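Local atomic coordinates of monopolin complex subunit CSM1 (Candida glabrata, PDB entry 6MJC), a protein that forms part of the monopolin complex and binds a segment of the kinetochore protein Dsn1, an interaction that probably recruits monopolin to kinetochores. Residues R20-Y25 against D34-S39; I43-L48 against K72-E77; T63-V68 against L94-R99. All blocks are in the same frame, centred on the assembly; numbering follows the deposited sequence.

Contact 1: residues R20-Y25 against D34-S39; sequences RVHRTY and DTSQGS
The side chain of R20 leaves one strand and reaches along the neighbouring one toward its C-terminal end. CG stands anti to the carbonyl carbon, and a bend at chi3 (-76°) turns the guanidinium across S36, so that S36 O lies over its face, 3.9 Å above the plane. Its end then faces the carbonyl of G38: NH1 at 3.2 Å and NH2 at 3.1 Å both donate to G38 O, which sits close to the guanidinium plane. The other hydrogen of NH2 goes to S36 OG at 2.9 Å, a bond tilted from that plane, while NE donates to a water. The hydroxyl of S36 is set for this by a CB-OG bond anti to the backbone N. On the same face, the imidazole of H22 points its edge at S36, NE2 3.1 Å from S36 CB, with R20 O over one face of the ring, toward the rim. The two strands, 19-26 and 30-37, form the antiparallel beta hairpin that opens the sheet; R20 and S36 are a hydrogen-bonded pair, whereas V21 and T35, on the other face, are not. Farther on, H22 and R23 together oppose D34 in a classic beta bulge. H22 N donates to D34 O at 3.0 Å and D34 N to R23 O at 2.9 Å, while R23 N is buried without a partner. R23 turns its guanidinium away from this pairing, to an acidic side chain of the bound Dsn1 peptide.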
ATOM      1  N   ARG A  20       7.726   3.228  -7.258  1.00 47.26           N
ATOM      2  CA  ARG A  20       8.882   3.944  -6.732  1.00 56.13           C
ATOM      3  C   ARG A  20       8.769   3.950  -5.219  1.00 54.65           C
ATOM      4  O   ARG A  20       7.852   4.565  -4.662  1.00 52.74           O
ATOM      5  CB  ARG A  20       8.946   5.364  -7.283  1.00 84.63           C
ATOM      6  CG  ARG A  20       8.918   5.436  -8.800  1.00104.55           C
ATOM      7  CD  ARG A  20       8.788   6.870  -9.302  1.00122.50           C
ATOM      8  NE  ARG A  20       7.432   7.400  -9.165  1.00104.37           N
ATOM      9  CZ  ARG A  20       6.407   7.070  -9.950  1.00 79.05           C
ATOM     10  NH1 ARG A  20       6.565   6.201 -10.937  1.00 73.87           N
ATOM     11  NH2 ARG A  20       5.217   7.610  -9.756  1.00 77.33           N
ATOM     12  N   VAL A  21       9.695   3.286  -4.538  1.00 51.05           N
ATOM     13  CA  VAL A  21       9.620   3.191  -3.074  1.00 57.57           C
ATOM     14  C   VAL A  21      10.528   4.234  -2.452  1.00 59.59           C
ATOM     15  O   VAL A  21      11.693   4.327  -2.804  1.00 56.64           O
ATOM     16  CB  VAL A  21       9.996   1.790  -2.579  1.00 55.85           C
ATOM     17  CG1 VAL A  21      10.011   1.751  -1.046  1.00 65.01           C
ATOM     18  CG2 VAL A  21       8.982   0.807  -3.115  1.00 56.25           C
ATOM     19  N   HIS A  22      10.017   4.986  -1.485  1.00 53.46           N
ATOM     20  CA  HIS A  22      10.698   6.195  -1.030  1.00 66.66           C
ATOM     21  C   HIS A  22      11.339   6.006   0.340  1.00 79.15           C
ATOM     22  O   HIS A  22      12.553   6.143   0.497  1.00121.12           O
ATOM     23  CB  HIS A  22       9.684   7.359  -1.010  1.00 60.68           C
ATOM     24  CG  HIS A  22       9.081   7.660  -2.350  1.00 72.71           C
ATOM     25  ND1 HIS A  22       9.829   8.016  -3.457  1.00 88.65           N
ATOM     26  CD2 HIS A  22       7.791   7.650  -2.757  1.00 83.29           C
ATOM     27  CE1 HIS A  22       9.021   8.212  -4.485  1.00 92.89           C
ATOM     28  NE2 HIS A  22       7.780   7.998  -4.086  1.00 85.07           N
ATOM     29  N   ARG A  23      10.524   5.747   1.340  1.00 67.72           N
ATOM     30  CA  ARG A  23      10.929   5.577   2.721  1.00 56.41           C
ATOM     31  C   ARG A  23      10.536   4.161   3.097  1.00 66.93           C
ATOM     32  O   ARG A  23       9.466   3.687   2.691  1.00 68.86           O
ATOM     33  CB  ARG A  23      10.221   6.603   3.602  1.00 58.70           C
ATOM     34  CG  ARG A  23      10.185   6.285   5.084  1.00 67.44           C
ATOM     35  CD  ARG A  23      11.564   6.360   5.753  1.00102.32           C
ATOM     36  NE  ARG A  23      11.506   6.068   7.190  1.00127.00           N
ATOM     37  CZ  ARG A  23      12.567   5.867   7.969  1.00123.65           C
ATOM     38  NH1 ARG A  23      13.786   5.917   7.450  1.00157.89           N
ATOM     39  NH2 ARG A  23      12.413   5.609   9.264  1.00 65.40           N
ATOM     40  N   THR A  24      11.401   3.492   3.855  1.00 55.59           N
ATOM     41  CA  THR A  24      11.146   2.158   4.371  1.00 45.41           C
ATOM     42  C   THR A  24      11.492   2.115   5.858  1.00 54.13           C
ATOM     43  O   THR A  24      12.516   2.658   6.269  1.00 56.00           O
ATOM     44  CB  THR A  24      11.999   1.111   3.616  1.00 57.33           C
ATOM     45  OG1 THR A  24      11.787   1.265   2.212  1.00 62.30           O
ATOM     46  CG2 THR A  24      11.610  -0.283   4.052  1.00 66.34           C
ATOM     47  N   TYR A  25      10.667   1.442   6.656  1.00 48.06           N
ATOM     48  CA  TYR A  25      11.023   1.173   8.045  1.00 51.94           C
ATOM     49  C   TYR A  25      10.507  -0.187   8.478  1.00 48.53           C
ATOM     50  O   TYR A  25       9.511  -0.687   7.952  1.00 50.57           O
ATOM     51  CB  TYR A  25      10.457   2.274   9.001  1.00 46.97           C
ATOM     52  CG  TYR A  25       8.942   2.369   9.167  1.00 41.25           C
ATOM     53  CD1 TYR A  25       8.163   3.163   8.319  1.00 43.43           C
ATOM     54  CD2 TYR A  25       8.296   1.651  10.158  1.00 54.58           C
ATOM     55  CE1 TYR A  25       6.787   3.252   8.461  1.00 40.65           C
ATOM     56  CE2 TYR A  25       6.909   1.722  10.314  1.00 49.51           C
ATOM     57  CZ  TYR A  25       6.165   2.510   9.452  1.00 44.59           C
ATOM     58  OH  TYR A  25       4.787   2.630   9.601  1.00 48.68           O
ATOM     59  N   ASP A  34       6.719   3.481   1.928  1.00 42.07           N
ATOM     60  CA  ASP A  34       5.938   4.467   1.195  1.00 42.09           C
ATOM     61  C   ASP A  34       6.201   4.232  -0.283  1.00 43.64           C
ATOM     62  O   ASP A  34       7.339   3.966  -0.674  1.00 49.79           O
ATOM     63  CB  ASP A  34       6.351   5.891   1.536  1.00 56.22           C
ATOM     64  CG  ASP A  34       5.638   6.432   2.736  1.00 58.63           C
ATOM     65  OD1 ASP A  34       4.931   5.673   3.424  1.00 55.08           O
ATOM     66  OD2 ASP A  34       5.788   7.639   2.985  1.00 76.62           O
ATOM     67  N   THR A  35       5.162   4.354  -1.099  1.00 47.56           N
ATOM     68  CA  THR A  35       5.241   4.009  -2.509  1.00 49.74           C
ATOM     69  C   THR A  35       4.531   5.090  -3.304  1.00 48.26           C
ATOM     70  O   THR A  35       3.522   5.650  -2.855  1.00 46.00           O
ATOM     71  CB  THR A  35       4.539   2.677  -2.809  1.00 50.95           C
ATOM     72  OG1 THR A  35       4.955   1.684  -1.875  1.00 60.38           O
ATOM     73  CG2 THR A  35       4.875   2.204  -4.205  1.00 65.12           C
ATOM     74  N   SER A  36       5.071   5.368  -4.475  1.00 46.82           N
ATOM     75  CA  SER A  36       4.440   6.141  -5.527  1.00 49.25           C
ATOM     76  C   SER A  36       4.274   5.213  -6.716  1.00 52.71           C
ATOM     77  O   SER A  36       5.227   4.531  -7.115  1.00 56.40           O
ATOM     78  CB  SER A  36       5.308   7.365  -5.864  1.00 59.94           C
ATOM     79  OG  SER A  36       4.767   8.070  -6.948  1.00 88.87           O
ATOM     80  N   GLN A  37       3.073   5.150  -7.256  1.00 57.25           N
ATOM     81  CA  GLN A  37       2.810   4.300  -8.406  1.00 55.12           C
ATOM     82  C   GLN A  37       2.118   5.109  -9.485  1.00 63.66           C
ATOM     83  O   GLN A  37       1.317   6.001  -9.180  1.00 52.69           O
ATOM     84  CB  GLN A  37       1.940   3.110  -8.021  1.00 46.07           C
ATOM     85  CG  GLN A  37       1.861   2.117  -9.091  1.00 47.94           C
ATOM     86  CD  GLN A  37       1.130   0.870  -8.738  1.00 45.30           C
ATOM     87  OE1 GLN A  37       0.958   0.527  -7.590  1.00 45.99           O
ATOM     88  NE2 GLN A  37       0.695   0.167  -9.758  1.00 52.34           N
ATOM     89  N   GLY A  38       2.448   4.827 -10.739  1.00 67.02           N
ATOM     90  CA  GLY A  38       1.752   5.412 -11.868  1.00 88.03           C
ATOM     91  C   GLY A  38       2.661   6.296 -12.700  1.00 95.24           C
ATOM     92  O   GLY A  38       3.748   6.691 -12.290  1.00 74.66           O
ATOM     93  N   SER A  39       2.171   6.601 -13.899  1.00134.99           N
ATOM     94  CA  SER A  39       2.937   7.261 -14.925  1.00155.24           C
ATOM     95  C   SER A  39       2.423   8.693 -15.096  1.00133.20           C
ATOM     96  O   SER A  39       1.911   9.295 -14.125  1.00 92.24           O
ATOM     97  CB  SER A  39       2.851   6.403 -16.187  1.00179.75           C
ATOM     98  OG  SER A  39       1.505   6.287 -16.587  1.00181.67           O
TER
HETATM   99  O   HOH W   1       7.932   9.529  -7.272  1.00 69.63           O

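Contact 2: residues I43-L48 against K72-E77; sequences IMDYKL and KQRTAE
From CB, the side chain of R74 sets out beside its own backbone N, with CG anti to the carbonyl carbon, and then folds twice, at chi2 (-88°) and chi3 (67°). The folds carry CD to 3.7 Å from I43 O and lay this carbonyl oxygen over one face of the guanidinium, toward its rim. NE, next along, is taken by a salt bridge to E78. This R74 belongs to the connection that follows strand 63-69 and leads into helix 76-85, whose N-cap is T75, with OG1 bonded to E78 N; the contact thus ties the approach to that helix to the start of strand 44-52. At the tip, NH1 meets D45 OD2 at 2.7 Å in a nearly straight salt bridge (173° at the hydrogen). The oxygen uses its anti lone pair, and carboxylate and guanidinium are almost coplanar although the two chains cross at about a right angle. NH1 also donates to a water 3.2 Å away, which accepts from D45 N as well, so backbone and side chain of D45 are both linked to one nitrogen. Paired with the guanidinium, the buried carboxylate of D45 would be expected to stay ionised. The side chain of Q73 lies against the same carboxylate.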
ATOM      1  N   ILE A  43      -0.844   9.596 -10.761  1.00 72.81           N
ATOM      2  CA  ILE A  43       0.045   9.094  -9.727  1.00 71.70           C
ATOM      3  C   ILE A  43      -0.736   8.955  -8.433  1.00 53.51           C
ATOM      4  O   ILE A  43      -1.436   9.889  -8.015  1.00 56.88           O
ATOM      5  CB  ILE A  43       1.262  10.010  -9.520  1.00 76.51           C
ATOM      6  CG1 ILE A  43       2.192   9.944 -10.729  1.00 86.86           C
ATOM      7  CG2 ILE A  43       2.003   9.595  -8.255  1.00 62.56           C
ATOM      8  CD1 ILE A  43       3.379  10.886 -10.647  1.00 77.16           C
ATOM      9  N   MET A  44      -0.540   7.828  -7.762  1.00 50.62           N
ATOM     10  CA  MET A  44      -1.086   7.562  -6.449  1.00 45.07           C
ATOM     11  C   MET A  44       0.049   7.246  -5.486  1.00 48.36           C
ATOM     12  O   MET A  44       0.941   6.445  -5.808  1.00 47.95           O
ATOM     13  CB  MET A  44      -2.066   6.403  -6.526  1.00 48.94           C
ATOM     14  CG  MET A  44      -2.706   6.052  -5.225  1.00 52.97           C
ATOM     15  SD  MET A  44      -3.934   7.323  -4.794  1.00 49.04           S
ATOM     16  CE  MET A  44      -4.257   6.704  -3.180  1.00 48.04           C
ATOM     17  N   ASP A  45       0.042   7.928  -4.348  1.00 43.33           N
ATOM     18  CA  ASP A  45       0.950   7.620  -3.265  1.00 39.51           C
ATOM     19  C   ASP A  45       0.219   6.786  -2.225  1.00 41.31           C
ATOM     20  O   ASP A  45      -0.949   7.042  -1.882  1.00 42.00           O
ATOM     21  CB  ASP A  45       1.540   8.886  -2.624  1.00 48.68           C
ATOM     22  CG  ASP A  45       2.623   9.532  -3.464  1.00 53.21           C
ATOM     23  OD1 ASP A  45       3.792   9.100  -3.410  1.00 53.66           O
ATOM     24  OD2 ASP A  45       2.311  10.502  -4.162  1.00 53.22           O
ATOM     25  N   TYR A  46       0.909   5.780  -1.722  1.00 37.17           N
ATOM     26  CA  TYR A  46       0.347   4.930  -0.678  1.00 39.81           C
ATOM     27  C   TYR A  46       1.474   4.297   0.115  1.00 39.02           C
ATOM     28  O   TYR A  46       2.625   4.228  -0.326  1.00 44.20           O
ATOM     29  CB  TYR A  46      -0.587   3.850  -1.259  1.00 38.70           C
ATOM     30  CG  TYR A  46       0.025   2.900  -2.283  1.00 37.12           C
ATOM     31  CD1 TYR A  46       0.595   1.703  -1.875  1.00 40.13           C
ATOM     32  CD2 TYR A  46      -0.008   3.176  -3.632  1.00 38.90           C
ATOM     33  CE1 TYR A  46       1.161   0.800  -2.813  1.00 36.36           C
ATOM     34  CE2 TYR A  46       0.562   2.285  -4.581  1.00 39.08           C
ATOM     35  CZ  TYR A  46       1.123   1.108  -4.158  1.00 38.75           C
ATOM     36  OH  TYR A  46       1.661   0.200  -5.060  1.00 40.43           O
ATOM     37  N   LYS A  47       1.113   3.787   1.276  1.00 35.79           N
ATOM     38  CA  LYS A  47       2.015   3.041   2.146  1.00 38.25           C
ATOM     39  C   LYS A  47       1.514   1.608   2.207  1.00 41.66           C
ATOM     40  O   LYS A  47       0.308   1.392   2.295  1.00 38.38           O
ATOM     41  CB  LYS A  47       1.994   3.710   3.525  1.00 42.56           C
ATOM     42  CG  LYS A  47       2.944   3.184   4.553  1.00 48.77           C
ATOM     43  CD  LYS A  47       2.671   4.030   5.829  1.00 57.39           C
ATOM     44  CE  LYS A  47       3.463   3.497   6.970  1.00 60.37           C
ATOM     45  NZ  LYS A  47       3.104   4.241   8.177  1.00 49.76           N
ATOM     46  N   LEU A  48       2.424   0.635   2.082  1.00 39.15           N
ATOM     47  CA  LEU A  48       2.118  -0.775   2.299  1.00 34.89           C
ATOM     48  C   LEU A  48       2.768  -1.222   3.598  1.00 39.79           C
ATOM     49  O   LEU A  48       3.936  -0.906   3.870  1.00 44.86           O
ATOM     50  CB  LEU A  48       2.636  -1.653   1.158  1.00 39.50           C
ATOM     51  CG  LEU A  48       1.873  -1.564  -0.165  1.00 41.21           C
ATOM     52  CD1 LEU A  48       2.415  -2.604  -1.060  1.00 42.12           C
ATOM     53  CD2 LEU A  48       0.361  -1.714   0.019  1.00 40.14           C
ATOM     54  N   LYS A  72      -3.124  13.287   1.391  1.00 41.26           N
ATOM     55  CA  LYS A  72      -2.660  14.620   1.740  1.00 45.59           C
ATOM     56  C   LYS A  72      -1.638  15.144   0.751  1.00 41.89           C
ATOM     57  O   LYS A  72      -1.533  16.368   0.551  1.00 43.93           O
ATOM     58  CB  LYS A  72      -2.040  14.546   3.132  1.00 44.30           C
ATOM     59  CG  LYS A  72      -3.014  14.785   4.256  1.00 55.04           C
ATOM     60  CD  LYS A  72      -2.316  14.548   5.581  1.00 96.62           C
ATOM     61  CE  LYS A  72      -2.931  15.370   6.698  1.00136.95           C
ATOM     62  NZ  LYS A  72      -4.418  15.330   6.682  1.00158.94           N
ATOM     63  N   GLN A  73      -0.915  14.225   0.102  1.00 45.14           N
ATOM     64  CA  GLN A  73       0.147  14.569  -0.833  1.00 47.40           C
ATOM     65  C   GLN A  73      -0.372  15.022  -2.184  1.00 47.88           C
ATOM     66  O   GLN A  73       0.432  15.457  -3.009  1.00 48.49           O
ATOM     67  CB  GLN A  73       1.068  13.365  -1.099  1.00 64.21           C
ATOM     68  CG  GLN A  73       1.899  12.877   0.042  1.00 84.74           C
ATOM     69  CD  GLN A  73       2.850  11.784  -0.402  1.00104.26           C
ATOM     70  OE1 GLN A  73       3.301  11.760  -1.549  1.00119.11           O
ATOM     71  NE2 GLN A  73       3.147  10.866   0.498  1.00123.38           N
ATOM     72  N   ARG A  74      -1.657  14.888  -2.440  1.00 47.35           N
ATOM     73  CA  ARG A  74      -2.271  15.281  -3.701  1.00 44.64           C
ATOM     74  C   ARG A  74      -2.799  16.702  -3.622  1.00 45.90           C
ATOM     75  O   ARG A  74      -3.182  17.181  -2.550  1.00 47.26           O
ATOM     76  CB  ARG A  74      -3.431  14.327  -4.047  1.00 40.20           C
ATOM     77  CG  ARG A  74      -3.050  12.849  -4.209  1.00 40.26           C
ATOM     78  CD  ARG A  74      -2.598  12.456  -5.632  1.00 46.84           C
ATOM     79  NE  ARG A  74      -1.340  13.088  -6.003  1.00 63.08           N
ATOM     80  CZ  ARG A  74      -0.143  12.643  -5.649  1.00 58.92           C
ATOM     81  NH1 ARG A  74      -0.017  11.553  -4.890  1.00 51.64           N
ATOM     82  NH2 ARG A  74       0.941  13.283  -6.057  1.00 66.51           N
ATOM     83  N   THR A  75      -2.818  17.377  -4.769  1.00 46.81           N
ATOM     84  CA  THR A  75      -3.625  18.575  -4.919  1.00 49.30           C
ATOM     85  C   THR A  75      -5.103  18.178  -5.020  1.00 53.60           C
ATOM     86  O   THR A  75      -5.452  17.038  -5.330  1.00 47.83           O
ATOM     87  CB  THR A  75      -3.253  19.394  -6.159  1.00 58.53           C
ATOM     88  OG1 THR A  75      -3.578  18.620  -7.329  1.00 53.25           O
ATOM     89  CG2 THR A  75      -1.794  19.834  -6.188  1.00 54.52           C
ATOM     90  N   ALA A  76      -5.978  19.146  -4.790  1.00 49.52           N
ATOM     91  CA  ALA A  76      -7.410  18.911  -4.970  1.00 57.16           C
ATOM     92  C   ALA A  76      -7.741  18.433  -6.383  1.00 56.85           C
ATOM     93  O   ALA A  76      -8.557  17.522  -6.563  1.00 55.52           O
ATOM     94  CB  ALA A  76      -8.186  20.188  -4.653  1.00 65.46           C
ATOM     95  N   GLU A  77      -7.141  19.042  -7.402  1.00 54.41           N
ATOM     96  CA  GLU A  77      -7.440  18.621  -8.768  1.00 59.26           C
ATOM     97  C   GLU A  77      -6.957  17.200  -9.026  1.00 51.10           C
ATOM     98  O   GLU A  77      -7.619  16.424  -9.728  1.00 52.99           O
ATOM     99  CB  GLU A  77      -6.809  19.564  -9.789  1.00 90.89           C
ATOM    100  CG  GLU A  77      -6.943  19.008 -11.215  1.00137.23           C
ATOM    101  CD  GLU A  77      -6.694  20.040 -12.283  1.00184.25           C
ATOM    102  OE1 GLU A  77      -5.719  20.806 -12.148  1.00211.95           O
ATOM    103  OE2 GLU A  77      -7.484  20.088 -13.250  1.00191.10           O
TER
HETATM  104  O   HOH W   2      -2.173   9.693  -3.405  1.00 41.45           O

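Contact 3: residues T63-V68 against L94-R99; sequences TEVIYV and LSFPLR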
ATOM      1  N   THR A  63       0.108 -13.312   8.779  1.00121.93           N
ATOM      2  CA  THR A  63       0.652 -12.362   7.812  1.00116.13           C
ATOM      3  C   THR A  63      -0.449 -11.701   6.985  1.00103.99           C
ATOM      4  O   THR A  63      -1.315 -12.385   6.430  1.00108.77           O
ATOM      5  CB  THR A  63       1.627 -13.021   6.835  1.00 95.05           C
ATOM      6  OG1 THR A  63       2.136 -12.013   5.952  1.00 81.01           O
ATOM      7  CG2 THR A  63       0.917 -14.064   6.004  1.00 92.56           C
ATOM      8  N   GLU A  64      -0.366 -10.381   6.842  1.00 67.79           N
ATOM      9  CA  GLU A  64      -1.335  -9.630   6.057  1.00 48.23           C
ATOM     10  C   GLU A  64      -0.668  -8.402   5.448  1.00 43.94           C
ATOM     11  O   GLU A  64       0.387  -7.948   5.905  1.00 49.03           O
ATOM     12  CB  GLU A  64      -2.533  -9.193   6.938  1.00 51.34           C
ATOM     13  CG  GLU A  64      -2.231  -8.056   7.903  1.00 61.75           C
ATOM     14  CD  GLU A  64      -3.455  -7.649   8.760  1.00 79.62           C
ATOM     15  OE1 GLU A  64      -4.615  -7.964   8.386  1.00 74.94           O
ATOM     16  OE2 GLU A  64      -3.239  -7.008   9.810  1.00 80.02           O
ATOM     17  N   VAL A  65      -1.301  -7.854   4.416  1.00 42.45           N
ATOM     18  CA  VAL A  65      -0.873  -6.582   3.850  1.00 38.69           C
ATOM     19  C   VAL A  65      -1.825  -5.472   4.286  1.00 39.75           C
ATOM     20  O   VAL A  65      -3.055  -5.603   4.209  1.00 40.79           O
ATOM     21  CB  VAL A  65      -0.802  -6.631   2.319  1.00 39.63           C
ATOM     22  CG1 VAL A  65      -0.263  -5.305   1.798  1.00 47.31           C
ATOM     23  CG2 VAL A  65       0.095  -7.746   1.798  1.00 40.50           C
ATOM     24  N   ILE A  66      -1.253  -4.362   4.717  1.00 39.17           N
ATOM     25  CA  ILE A  66      -2.010  -3.147   5.042  1.00 38.69           C
ATOM     26  C   ILE A  66      -1.730  -2.122   3.939  1.00 38.31           C
ATOM     27  O   ILE A  66      -0.576  -1.780   3.686  1.00 41.29           O
ATOM     28  CB  ILE A  66      -1.637  -2.565   6.424  1.00 38.19           C
ATOM     29  CG1 ILE A  66      -1.754  -3.595   7.564  1.00 40.33           C
ATOM     30  CG2 ILE A  66      -2.495  -1.269   6.700  1.00 44.30           C
ATOM     31  CD1 ILE A  66      -3.124  -4.225   7.873  1.00 43.65           C
ATOM     32  N   TYR A  67      -2.791  -1.523   3.391  1.00 37.18           N
ATOM     33  CA  TYR A  67      -2.699  -0.498   2.353  1.00 33.75           C
ATOM     34  C   TYR A  67      -3.235   0.798   2.916  1.00 34.67           C
ATOM     35  O   TYR A  67      -4.347   0.828   3.426  1.00 33.94           O
ATOM     36  CB  TYR A  67      -3.513  -0.869   1.097  1.00 41.89           C
ATOM     37  CG  TYR A  67      -3.888   0.297   0.163  1.00 36.84           C
ATOM     38  CD1 TYR A  67      -3.024   0.733  -0.833  1.00 39.06           C
ATOM     39  CD2 TYR A  67      -5.121   0.893   0.238  1.00 37.04           C
ATOM     40  CE1 TYR A  67      -3.389   1.754  -1.693  1.00 36.82           C
ATOM     41  CE2 TYR A  67      -5.486   1.938  -0.643  1.00 35.80           C
ATOM     42  CZ  TYR A  67      -4.594   2.382  -1.565  1.00 34.76           C
ATOM     43  OH  TYR A  67      -4.920   3.372  -2.455  1.00 37.06           O
ATOM     44  N   VAL A  68      -2.447   1.861   2.834  1.00 34.44           N
ATOM     45  CA  VAL A  68      -2.834   3.164   3.386  1.00 36.58           C
ATOM     46  C   VAL A  68      -2.755   4.209   2.279  1.00 37.14           C
ATOM     47  O   VAL A  68      -1.658   4.544   1.805  1.00 34.76           O
ATOM     48  CB  VAL A  68      -1.907   3.581   4.536  1.00 37.78           C
ATOM     49  CG1 VAL A  68      -2.420   4.925   5.182  1.00 40.12           C
ATOM     50  CG2 VAL A  68      -1.798   2.543   5.580  1.00 39.09           C
ATOM     51  N   LEU A  94      -6.985  -0.424   3.906  1.00 36.49           N
ATOM     52  CA  LEU A  94      -7.403  -1.784   3.643  1.00 37.19           C
ATOM     53  C   LEU A  94      -6.424  -2.783   4.260  1.00 38.06           C
ATOM     54  O   LEU A  94      -5.229  -2.529   4.365  1.00 39.36           O
ATOM     55  CB  LEU A  94      -7.465  -2.052   2.110  1.00 41.22           C
ATOM     56  CG  LEU A  94      -8.335  -1.095   1.290  1.00 40.66           C
ATOM     57  CD1 LEU A  94      -8.224  -1.418  -0.219  1.00 40.71           C
ATOM     58  CD2 LEU A  94      -9.778  -1.229   1.710  1.00 44.99           C
ATOM     59  N   SER A  95      -6.914  -3.987   4.550  1.00 37.15           N
ATOM     60  CA  SER A  95      -6.116  -5.168   4.843  1.00 41.01           C
ATOM     61  C   SER A  95      -6.468  -6.230   3.802  1.00 46.20           C
ATOM     62  O   SER A  95      -7.636  -6.334   3.368  1.00 41.71           O
ATOM     63  CB  SER A  95      -6.403  -5.670   6.271  1.00 48.01           C
ATOM     64  OG  SER A  95      -5.855  -6.945   6.475  1.00 71.53           O
ATOM     65  N   PHE A  96      -5.473  -7.015   3.380  1.00 42.08           N
ATOM     66  CA  PHE A  96      -5.757  -8.123   2.480  1.00 40.25           C
ATOM     67  C   PHE A  96      -4.641  -9.155   2.598  1.00 45.33           C
ATOM     68  O   PHE A  96      -3.530  -8.840   3.053  1.00 43.64           O
ATOM     69  CB  PHE A  96      -5.975  -7.644   1.011  1.00 42.89           C
ATOM     70  CG  PHE A  96      -4.884  -6.754   0.437  1.00 39.88           C
ATOM     71  CD1 PHE A  96      -3.752  -7.312  -0.132  1.00 41.84           C
ATOM     72  CD2 PHE A  96      -5.030  -5.408   0.428  1.00 43.15           C
ATOM     73  CE1 PHE A  96      -2.741  -6.487  -0.675  1.00 40.82           C
ATOM     74  CE2 PHE A  96      -4.063  -4.582  -0.119  1.00 45.61           C
ATOM     75  CZ  PHE A  96      -2.913  -5.136  -0.669  1.00 41.28           C
ATOM     76  N   PRO A  97      -4.931 -10.410   2.281  1.00 44.66           N
ATOM     77  CA  PRO A  97      -3.898 -11.451   2.350  1.00 48.32           C
ATOM     78  C   PRO A  97      -2.842 -11.278   1.267  1.00 50.50           C
ATOM     79  O   PRO A  97      -3.052 -10.623   0.237  1.00 47.10           O
ATOM     80  CB  PRO A  97      -4.688 -12.748   2.180  1.00 49.16           C
ATOM     81  CG  PRO A  97      -5.870 -12.340   1.374  1.00 47.76           C
ATOM     82  CD  PRO A  97      -6.236 -10.961   1.857  1.00 44.26           C
ATOM     83  N   LEU A  98      -1.660 -11.793   1.563  1.00 45.42           N
ATOM     84  CA  LEU A  98      -0.544 -11.677   0.642  1.00 53.78           C
ATOM     85  C   LEU A  98      -0.902 -12.251  -0.719  1.00 48.36           C
ATOM     86  O   LEU A  98      -0.438 -11.764  -1.754  1.00 48.91           O
ATOM     87  CB  LEU A  98       0.638 -12.409   1.255  1.00 59.35           C
ATOM     88  CG  LEU A  98       2.029 -11.924   0.946  1.00 61.29           C
ATOM     89  CD1 LEU A  98       2.212 -10.526   1.262  1.00 54.81           C
ATOM     90  CD2 LEU A  98       2.971 -12.790   1.799  1.00 74.84           C
ATOM     91  N   ARG A  99      -1.719 -13.306  -0.741  1.00 49.27           N
ATOM     92  CA  ARG A  99      -2.071 -13.899  -2.021  1.00 49.18           C
ATOM     93  C   ARG A  99      -2.847 -12.965  -2.944  1.00 49.90           C
ATOM     94  O   ARG A  99      -3.035 -13.306  -4.121  1.00 56.98           O
ATOM     95  CB  ARG A  99      -2.902 -15.170  -1.820  1.00 53.82           C
ATOM     96  CG  ARG A  99      -4.052 -15.007  -0.865  1.00 65.50           C
ATOM     97  CD  ARG A  99      -4.932 -16.246  -0.794  1.00 79.28           C
ATOM     98  NE  ARG A  99      -5.798 -16.156   0.375  1.00 78.32           N
ATOM     99  CZ  ARG A  99      -7.019 -15.644   0.364  1.00 81.79           C
ATOM    100  NH1 ARG A  99      -7.538 -15.187  -0.770  1.00 77.99           N
ATOM    101  NH2 ARG A  99      -7.717 -15.591   1.486  1.00 88.70           N
TER
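Strands 63-68 and 94-96 run antiparallel with axes 4.7 Å apart, V65 facing F96 and Y67 facing L94 as hydrogen-bonded pairs, with I66 and S95 the non-hydrogen-bonded pair between them. On the face of V65 and Y67, the ring of F96 takes the crowded position between backbone N and carbonyl carbon (chi1 52°), which folds it back over the partner strand. V65 CB sits over the ring in a CH-pi contact, 4.0 Å from the centroid, and V65 CG1 lies 3.6 Å from F96 CZ. V65 CG2 meets L98 CD1 at 3.5 Å, the two chains crossing at about a right angle. Y67 and L94 lie side by side, Y67 CD2 3.9 Å from L94 CD1; Y67 OH is bonded to L90 O. On the other face I66 CD1 packs on S95 CB, and S95 OG, anti to its backbone N, donates to E64 OE1 across a very short 2.5 Å, arriving from above the carboxylate plane. That hydroxyl is hydrogen-bonded to a basic side chain of the Dsn1 peptide, and the F96 ring meets an aromatic one edge-to-face. L94 and S95 pair in parallel with that peptide, so this outermost strand serves as the site of beta augmentation.

Overall arrangement
One antiparallel sheet connects the three contacts: contact 1 joins its first two strands, contact 2 pins a connecting loop to the third, and contact 3 pairs the last two. Contacts 1 and 2 have centres about 11 Å apart and meet directly, Q37 OE1 lying 2.6 Å from Y46 OH. Between contacts 2 and 3, about 19 Å apart by centres, the backbones join where V68 N approaches K47 O at 2.8 Å. Contacts 1 and 3 do not touch, with nearest atoms about 7 Å apart, yet the Dsn1 peptide reaches both: R23 and Y25 of contact 1, and S95, F96 and R99 of contact 3. K47 makes a long, weak ion pair with it.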